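Local atomic coordinates of ATP:cob(I)alamin adenosyltransferase (Salmonella enterica subsp. enterica serovar Livingstone, PDB entry 5CX7), a protein that probably converts cob(I)alamin to adenosylcobalamin, the cofactor of propanediol dehydratase, and is seen here as its heme-binding C-terminal domain. Residues Arg27-Val40 with Gly119-Ile133. Numbering follows the deposited sequence.
Sequences RAQQLQVPVVVSIV and GLGISGGSVEQDMDI
The guanidinium of Arg27 turns one edge to the carboxylate of Asp132, while Leu31 CD2 lies over one of its faces, nearer the rim than the centre, and Gln30 OE1 sits at another part of the edge. Two N-H bonds, one to each oxygen, make a salt bridge: NE donates to Asp132 OD1 at 2.9 Å and NH2 to Asp132 OD2 at 2.8 Å, with the two planes 38° apart. The bend at chi2 (54°) turns the long chain so that its CG still packs on Ile133 while the charged end reaches the aspartate; NH1 donates to Gln30 OE1, which helps to fix the group's rotation. Ile133, branched and long, packs against Leu31 and Ala28 of helix 14-31 and, with CD1 3.8 Å from Val35 CG1, against the loop leading into strand 36-41. Glycine suits position 124, where phi is positive and CA lies close to Pro34 O. One water donates to both Pro34 O and Gly124 O. Ser126 and Gln129 form a capping box, and Gly125 N donates to Asp130 OD1, tying the turn to the helix. Beyond it, 36-40 and 119-123 run antiparallel, Val36, Ser38 and Val40 forming hydrogen-bonded pairs with Ser123, Gly121 and Gly119. In this GAF-clan domain's central strands, branched, apolar Val37, Ile39, Leu120 and Ile122 suit burial beneath helices 14-31 and 127-139, whereas Val36, Ser38 and Ser123 pack against helix 59-72.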
ATOM      1  N   ARG E  27      -7.842 -20.496 -28.437  1.00 17.05           N
ATOM      2  CA  ARG E  27      -9.233 -20.140 -28.361  1.00 18.30           C
ATOM      3  C   ARG E  27      -9.452 -18.614 -28.421  1.00 20.23           C
ATOM      4  O   ARG E  27     -10.369 -18.137 -29.123  1.00 15.89           O
ATOM      5  CB  ARG E  27      -9.893 -20.721 -27.082  1.00 18.86           C
ATOM      6  CG  ARG E  27     -11.377 -20.469 -26.954  1.00 19.71           C
ATOM      7  CD  ARG E  27     -12.105 -20.962 -28.236  1.00 19.92           C
ATOM      8  NE  ARG E  27     -13.527 -20.763 -28.089  1.00 16.09           N
ATOM      9  CZ  ARG E  27     -14.406 -20.736 -29.101  1.00 19.86           C
ATOM     10  NH1 ARG E  27     -14.010 -20.915 -30.358  1.00 16.37           N
ATOM     11  NH2 ARG E  27     -15.720 -20.482 -28.854  1.00 17.75           N
ATOM     12  N   ALA E  28      -8.611 -17.848 -27.678  1.00 17.33           N
ATOM     13  CA  ALA E  28      -8.694 -16.400 -27.774  1.00 16.76           C
ATOM     14  C   ALA E  28      -8.444 -15.893 -29.220  1.00 18.14           C
ATOM     15  O   ALA E  28      -9.153 -14.983 -29.717  1.00 18.78           O
ATOM     16  CB  ALA E  28      -7.688 -15.769 -26.809  1.00 15.41           C
ATOM     17  N   GLN E  29      -7.466 -16.470 -29.907  1.00 18.85           N
ATOM     18  CA  GLN E  29      -7.257 -16.191 -31.343  1.00 23.53           C
ATOM     19  C   GLN E  29      -8.520 -16.481 -32.202  1.00 25.00           C
ATOM     20  O   GLN E  29      -8.870 -15.671 -33.047  1.00 22.71           O
ATOM     21  CB  GLN E  29      -6.070 -16.975 -31.896  1.00 25.96           C
ATOM     22  CG  GLN E  29      -4.758 -16.451 -31.390  1.00 28.95           C
ATOM     23  CD  GLN E  29      -3.578 -17.347 -31.712  1.00 31.69           C
ATOM     24  OE1 GLN E  29      -3.734 -18.514 -32.021  1.00 31.21           O
ATOM     25  NE2 GLN E  29      -2.412 -16.796 -31.645  1.00 32.19           N
ATOM     26  N   GLN E  30      -9.211 -17.599 -31.943  1.00 22.14           N
ATOM     27  CA  GLN E  30     -10.417 -17.914 -32.672  1.00 23.65           C
ATOM     28  C   GLN E  30     -11.482 -16.869 -32.440  1.00 24.68           C
ATOM     29  O   GLN E  30     -12.243 -16.542 -33.348  1.00 23.84           O
ATOM     30  CB  GLN E  30     -10.993 -19.283 -32.265  1.00 26.78           C
ATOM     31  CG  GLN E  30     -10.176 -20.453 -32.789  1.00 28.76           C
ATOM     32  CD  GLN E  30     -10.502 -21.808 -32.149  1.00 28.26           C
ATOM     33  OE1 GLN E  30     -11.393 -21.956 -31.319  1.00 22.02           O
ATOM     34  NE2 GLN E  30      -9.590 -22.744 -32.366  1.00 34.97           N
ATOM     35  N   LEU E  31     -11.565 -16.385 -31.185  1.00 22.08           N
ATOM     36  CA  LEU E  31     -12.545 -15.387 -30.852  1.00 22.43           C
ATOM     37  C   LEU E  31     -12.125 -14.002 -31.283  1.00 22.25           C
ATOM     38  O   LEU E  31     -12.917 -13.094 -31.103  1.00 24.59           O
ATOM     39  CB  LEU E  31     -12.866 -15.437 -29.351  1.00 22.49           C
ATOM     40  CG  LEU E  31     -13.493 -16.732 -28.849  1.00 23.54           C
ATOM     41  CD1 LEU E  31     -13.774 -16.666 -27.368  1.00 25.47           C
ATOM     42  CD2 LEU E  31     -14.791 -17.063 -29.596  1.00 25.84           C
ATOM     43  N   GLN E  32     -10.886 -13.860 -31.724  1.00 17.93           N
ATOM     44  CA  GLN E  32     -10.268 -12.577 -32.063  1.00 22.23           C
ATOM     45  C   GLN E  32     -10.271 -11.556 -30.882  1.00 22.35           C
ATOM     46  O   GLN E  32     -10.630 -10.395 -31.064  1.00 16.58           O
ATOM     47  CB  GLN E  32     -10.955 -11.961 -33.273  1.00 24.30           C
ATOM     48  CG  GLN E  32     -10.772 -12.851 -34.493  1.00 26.82           C
ATOM     49  CD  GLN E  32     -11.237 -12.186 -35.784  1.00 30.46           C
ATOM     50  OE1 GLN E  32     -10.405 -11.764 -36.521  1.00 43.61           O
ATOM     51  NE2 GLN E  32     -12.524 -12.152 -36.079  1.00 34.26           N
ATOM     52  N   VAL E  33      -9.962 -12.044 -29.692  1.00 21.49           N
ATOM     53  CA  VAL E  33      -9.858 -11.165 -28.548  1.00 22.75           C
ATOM     54  C   VAL E  33      -8.527 -11.470 -27.843  1.00 20.78           C
ATOM     55  O   VAL E  33      -8.235 -12.614 -27.556  1.00 21.54           O
ATOM     56  CB  VAL E  33     -11.072 -11.224 -27.637  1.00 29.33           C
ATOM     57  CG1 VAL E  33     -11.397 -12.626 -27.215  1.00 32.06           C
ATOM     58  CG2 VAL E  33     -10.874 -10.334 -26.410  1.00 32.15           C
ATOM     59  N   PRO E  34      -7.682 -10.465 -27.710  1.00 16.87           N
ATOM     60  CA  PRO E  34      -6.460 -10.697 -26.963  1.00 16.01           C
ATOM     61  C   PRO E  34      -6.668 -10.742 -25.458  1.00 14.30           C
ATOM     62  O   PRO E  34      -7.348  -9.880 -24.918  1.00 15.41           O
ATOM     63  CB  PRO E  34      -5.587  -9.488 -27.340  1.00 17.14           C
ATOM     64  CG  PRO E  34      -6.513  -8.420 -27.746  1.00 16.76           C
ATOM     65  CD  PRO E  34      -7.801  -9.057 -28.176  1.00 17.85           C
ATOM     66  N   VAL E  35      -6.117 -11.765 -24.810  1.00 14.41           N
ATOM     67  CA  VAL E  35      -6.271 -11.955 -23.376  1.00 12.88           C
ATOM     68  C   VAL E  35      -4.942 -12.090 -22.674  1.00 12.41           C
ATOM     69  O   VAL E  35      -3.897 -12.312 -23.288  1.00 14.54           O
ATOM     70  CB  VAL E  35      -7.199 -13.147 -23.016  1.00 12.72           C
ATOM     71  CG1 VAL E  35      -8.602 -12.935 -23.599  1.00 13.03           C
ATOM     72  CG2 VAL E  35      -6.608 -14.489 -23.476  1.00 12.57           C
ATOM     73  N   VAL E  36      -5.025 -11.996 -21.333  1.00 11.84           N
ATOM     74  CA  VAL E  36      -4.023 -12.458 -20.493  1.00 10.50           C
ATOM     75  C   VAL E  36      -4.496 -13.783 -19.864  1.00 10.71           C
ATOM     76  O   VAL E  36      -5.633 -13.905 -19.444  1.00 11.58           O
ATOM     77  CB  VAL E  36      -3.704 -11.431 -19.330  1.00  9.86           C
ATOM     78  CG1 VAL E  36      -2.684 -12.005 -18.336  1.00 10.54           C
ATOM     79  CG2 VAL E  36      -3.210 -10.140 -19.875  1.00 11.18           C
ATOM     80  N   VAL E  37      -3.574 -14.741 -19.800  1.00 11.65           N
ATOM     81  CA  VAL E  37      -3.782 -16.100 -19.240  1.00 10.96           C
ATOM     82  C   VAL E  37      -2.921 -16.245 -18.052  1.00 11.45           C
ATOM     83  O   VAL E  37      -1.739 -15.888 -18.098  1.00 12.44           O
ATOM     84  CB  VAL E  37      -3.317 -17.230 -20.219  1.00 11.58           C
ATOM     85  CG1 VAL E  37      -3.562 -18.599 -19.653  1.00 12.47           C
ATOM     86  CG2 VAL E  37      -3.983 -17.066 -21.565  1.00 11.85           C
ATOM     87  N   SER E  38      -3.488 -16.711 -16.969  1.00 13.06           N
ATOM     88  CA  SER E  38      -2.739 -16.875 -15.790  1.00 14.12           C
ATOM     89  C   SER E  38      -3.093 -18.190 -15.143  1.00 12.50           C
ATOM     90  O   SER E  38      -4.250 -18.554 -15.040  1.00 13.39           O
ATOM     91  CB  SER E  38      -3.004 -15.707 -14.778  1.00 15.57           C
ATOM     92  OG  SER E  38      -2.423 -16.018 -13.484  1.00 22.05           O
ATOM     93  N   ILE E  39      -2.077 -18.870 -14.678  1.00 12.83           N
ATOM     94  CA  ILE E  39      -2.231 -20.142 -13.949  1.00 12.54           C
ATOM     95  C   ILE E  39      -1.498 -19.952 -12.605  1.00 12.83           C
ATOM     96  O   ILE E  39      -0.354 -19.589 -12.586  1.00 10.02           O
ATOM     97  CB  ILE E  39      -1.656 -21.342 -14.693  1.00 13.05           C
ATOM     98  CG1 ILE E  39      -2.290 -21.448 -16.098  1.00 13.51           C
ATOM     99  CG2 ILE E  39      -1.918 -22.620 -13.929  1.00 14.14           C
ATOM    100  CD1 ILE E  39      -1.621 -22.432 -17.014  1.00 14.83           C
ATOM    101  N   VAL E  40      -2.194 -20.340 -11.545  1.00 14.83           N
ATOM    102  CA  VAL E  40      -1.607 -20.455 -10.217  1.00 16.54           C
ATOM    103  C   VAL E  40      -1.674 -21.927  -9.747  1.00 15.84           C
ATOM    104  O   VAL E  40      -2.449 -22.720 -10.259  1.00 17.52           O
ATOM    105  CB  VAL E  40      -2.263 -19.520  -9.175  1.00 15.35           C
ATOM    106  CG1 VAL E  40      -2.213 -18.076  -9.611  1.00 15.58           C
ATOM    107  CG2 VAL E  40      -3.679 -19.949  -8.882  1.00 15.25           C
ATOM    108  N   GLY E 119      -5.448 -23.078 -10.277  1.00 11.38           N
ATOM    109  CA  GLY E 119      -6.410 -22.115 -10.699  1.00 11.80           C
ATOM    110  C   GLY E 119      -5.998 -21.523 -12.018  1.00 11.28           C
ATOM    111  O   GLY E 119      -4.823 -21.307 -12.299  1.00 13.39           O
ATOM    112  N   LEU E 120      -6.997 -21.313 -12.857  1.00 12.68           N
ATOM    113  CA  LEU E 120      -6.787 -20.666 -14.169  1.00 13.59           C
ATOM    114  C   LEU E 120      -7.614 -19.406 -14.215  1.00 10.84           C
ATOM    115  O   LEU E 120      -8.780 -19.427 -13.890  1.00 14.50           O
ATOM    116  CB  LEU E 120      -7.210 -21.628 -15.308  1.00 13.07           C
ATOM    117  CG  LEU E 120      -7.288 -21.032 -16.699  1.00 15.27           C
ATOM    118  CD1 LEU E 120      -5.924 -20.845 -17.246  1.00 17.48           C
ATOM    119  CD2 LEU E 120      -8.117 -21.923 -17.639  1.00 16.71           C
ATOM    120  N   GLY E 121      -7.036 -18.354 -14.747  1.00 10.70           N
ATOM    121  CA  GLY E 121      -7.713 -17.102 -14.937  1.00  9.94           C
ATOM    122  C   GLY E 121      -7.480 -16.454 -16.274  1.00  9.53           C
ATOM    123  O   GLY E 121      -6.377 -16.458 -16.800  1.00 11.52           O
ATOM    124  N   ILE E 122      -8.565 -15.952 -16.855  1.00 10.46           N
ATOM    125  CA  ILE E 122      -8.556 -15.296 -18.149  1.00 10.14           C
ATOM    126  C   ILE E 122      -9.214 -13.943 -18.043  1.00 10.02           C
ATOM    127  O   ILE E 122     -10.262 -13.822 -17.450  1.00 12.15           O
ATOM    128  CB  ILE E 122      -9.401 -16.077 -19.220  1.00  9.77           C
ATOM    129  CG1 ILE E 122      -8.910 -17.555 -19.343  1.00 10.63           C
ATOM    130  CG2 ILE E 122      -9.335 -15.372 -20.544  1.00  9.65           C
ATOM    131  CD1 ILE E 122      -7.470 -17.723 -19.880  1.00 12.30           C
ATOM    132  N   SER E 123      -8.584 -12.944 -18.647  1.00 10.58           N
ATOM    133  CA  SER E 123      -9.168 -11.664 -18.731  1.00  9.85           C
ATOM    134  C   SER E 123      -8.779 -11.006 -20.019  1.00  9.43           C
ATOM    135  O   SER E 123      -7.665 -11.160 -20.525  1.00 10.05           O
ATOM    136  CB  SER E 123      -8.710 -10.736 -17.529  1.00  9.81           C
ATOM    137  OG  SER E 123      -9.371  -9.463 -17.641  1.00 10.44           O
ATOM    138  N   GLY E 124      -9.678 -10.176 -20.514  1.00 11.34           N
ATOM    139  CA  GLY E 124      -9.435  -9.409 -21.745  1.00 13.81           C
ATOM    140  C   GLY E 124     -10.603  -9.283 -22.677  1.00 13.67           C
ATOM    141  O   GLY E 124     -10.704  -8.307 -23.460  1.00 14.81           O
ATOM    142  N   GLY E 125     -11.515 -10.236 -22.596  1.00 17.77           N
ATOM    143  CA  GLY E 125     -12.774 -10.154 -23.329  1.00 20.05           C
ATOM    144  C   GLY E 125     -13.948  -9.788 -22.461  1.00 19.90           C
ATOM    145  O   GLY E 125     -13.801  -9.132 -21.407  1.00 20.12           O
ATOM    146  N   SER E 126     -15.146 -10.056 -22.968  1.00 17.36           N
ATOM    147  CA  SER E 126     -16.338  -9.935 -22.150  1.00 16.44           C
ATOM    148  C   SER E 126     -16.165 -11.015 -21.105  1.00 15.36           C
ATOM    149  O   SER E 126     -15.401 -11.959 -21.346  1.00 18.17           O
ATOM    150  CB  SER E 126     -17.643 -10.122 -23.005  1.00 17.73           C
ATOM    151  OG  SER E 126     -17.615 -11.433 -23.567  1.00 16.21           O
ATOM    152  N   VAL E 127     -16.954 -10.972 -20.044  1.00 14.13           N
ATOM    153  CA  VAL E 127     -16.970 -11.992 -19.063  1.00 14.03           C
ATOM    154  C   VAL E 127     -17.303 -13.403 -19.706  1.00 14.76           C
ATOM    155  O   VAL E 127     -16.637 -14.366 -19.469  1.00 11.74           O
ATOM    156  CB  VAL E 127     -17.937 -11.690 -17.976  1.00 14.03           C
ATOM    157  CG1 VAL E 127     -18.057 -12.890 -17.053  1.00 15.71           C
ATOM    158  CG2 VAL E 127     -17.447 -10.441 -17.177  1.00 13.54           C
ATOM    159  N   GLU E 128     -18.246 -13.403 -20.623  1.00 14.09           N
ATOM    160  CA  GLU E 128     -18.596 -14.634 -21.361  1.00 16.70           C
ATOM    161  C   GLU E 128     -17.435 -15.160 -22.156  1.00 13.10           C
ATOM    162  O   GLU E 128     -17.224 -16.366 -22.242  1.00 14.46           O
ATOM    163  CB  GLU E 128     -19.826 -14.384 -22.256  1.00 19.05           C
ATOM    164  CG  GLU E 128     -21.120 -14.100 -21.497  1.00 25.97           C
ATOM    165  CD  GLU E 128     -21.290 -12.648 -21.002  1.00 28.59           C
ATOM    166  OE1 GLU E 128     -20.466 -11.731 -21.301  1.00 26.81           O
ATOM    167  OE2 GLU E 128     -22.264 -12.491 -20.247  1.00 38.54           O
ATOM    168  N   GLN E 129     -16.740 -14.296 -22.858  1.00 13.99           N
ATOM    169  CA  GLN E 129     -15.593 -14.725 -23.657  1.00 14.13           C
ATOM    170  C   GLN E 129     -14.490 -15.292 -22.791  1.00 15.65           C
ATOM    171  O   GLN E 129     -13.881 -16.295 -23.122  1.00 13.23           O
ATOM    172  CB  GLN E 129     -15.039 -13.615 -24.536  1.00 15.04           C
ATOM    173  CG  GLN E 129     -15.920 -13.248 -25.684  1.00 16.07           C
ATOM    174  CD  GLN E 129     -15.458 -11.985 -26.381  1.00 17.40           C
ATOM    175  OE1 GLN E 129     -14.920 -11.032 -25.769  1.00 18.15           O
ATOM    176  NE2 GLN E 129     -15.638 -11.956 -27.680  1.00 20.93           N
ATOM    177  N   ASP E 130     -14.259 -14.655 -21.640  1.00 13.83           N
ATOM    178  CA  ASP E 130     -13.242 -15.093 -20.735  1.00 13.42           C
ATOM    179  C   ASP E 130     -13.556 -16.475 -20.167  1.00 12.15           C
ATOM    180  O   ASP E 130     -12.674 -17.327 -20.124  1.00 12.76           O
ATOM    181  CB  ASP E 130     -13.098 -14.110 -19.534  1.00 12.86           C
ATOM    182  CG  ASP E 130     -12.556 -12.771 -19.880  1.00 14.47           C
ATOM    183  OD1 ASP E 130     -11.891 -12.504 -20.917  1.00 13.99           O
ATOM    184  OD2 ASP E 130     -12.698 -11.835 -18.976  1.00 14.41           O
ATOM    185  N   MET E 131     -14.820 -16.721 -19.854  1.00 11.35           N
ATOM    186  CA  MET E 131     -15.258 -18.007 -19.413  1.00 11.98           C
ATOM    187  C   MET E 131     -15.088 -19.059 -20.533  1.00 12.83           C
ATOM    188  O   MET E 131     -14.748 -20.203 -20.259  1.00 12.26           O
ATOM    189  CB  MET E 131     -16.684 -17.957 -18.907  1.00 11.87           C
ATOM    190  CG  MET E 131     -16.815 -17.155 -17.557  1.00 12.25           C
ATOM    191  SD  MET E 131     -18.471 -16.825 -17.071  1.00 16.09           S
ATOM    192  CE  MET E 131     -18.941 -18.479 -16.596  1.00 16.37           C
ATOM    193  N   ASP E 132     -15.503 -18.732 -21.720  1.00 15.01           N
ATOM    194  CA  ASP E 132     -15.364 -19.637 -22.887  1.00 14.72           C
ATOM    195  C   ASP E 132     -13.947 -20.048 -23.082  1.00 17.30           C
ATOM    196  O   ASP E 132     -13.630 -21.255 -23.213  1.00 18.37           O
ATOM    197  CB  ASP E 132     -15.909 -18.902 -24.108  1.00 15.22           C
ATOM    198  CG  ASP E 132     -15.827 -19.733 -25.446  1.00 16.36           C
ATOM    199  OD1 ASP E 132     -14.958 -20.584 -25.577  1.00 16.34           O
ATOM    200  OD2 ASP E 132     -16.503 -19.332 -26.386  1.00 20.46           O
ATOM    201  N   ILE E 133     -13.052 -19.077 -23.109  1.00 16.35           N
ATOM    202  CA  ILE E 133     -11.616 -19.361 -23.214  1.00 14.89           C
ATOM    203  C   ILE E 133     -11.078 -20.264 -22.100  1.00 15.11           C
ATOM    204  O   ILE E 133     -10.416 -21.234 -22.401  1.00 13.45           O
ATOM    205  CB  ILE E 133     -10.808 -18.071 -23.300  1.00 14.18           C
ATOM    206  CG1 ILE E 133     -11.156 -17.298 -24.613  1.00 16.14           C
ATOM    207  CG2 ILE E 133      -9.320 -18.311 -23.231  1.00 13.83           C
ATOM    208  CD1 ILE E 133     -10.856 -15.814 -24.563  1.00 14.72           C
TER
HETATM  209  O   HOH W   1      -8.478  -7.414 -24.551  1.00 12.01           O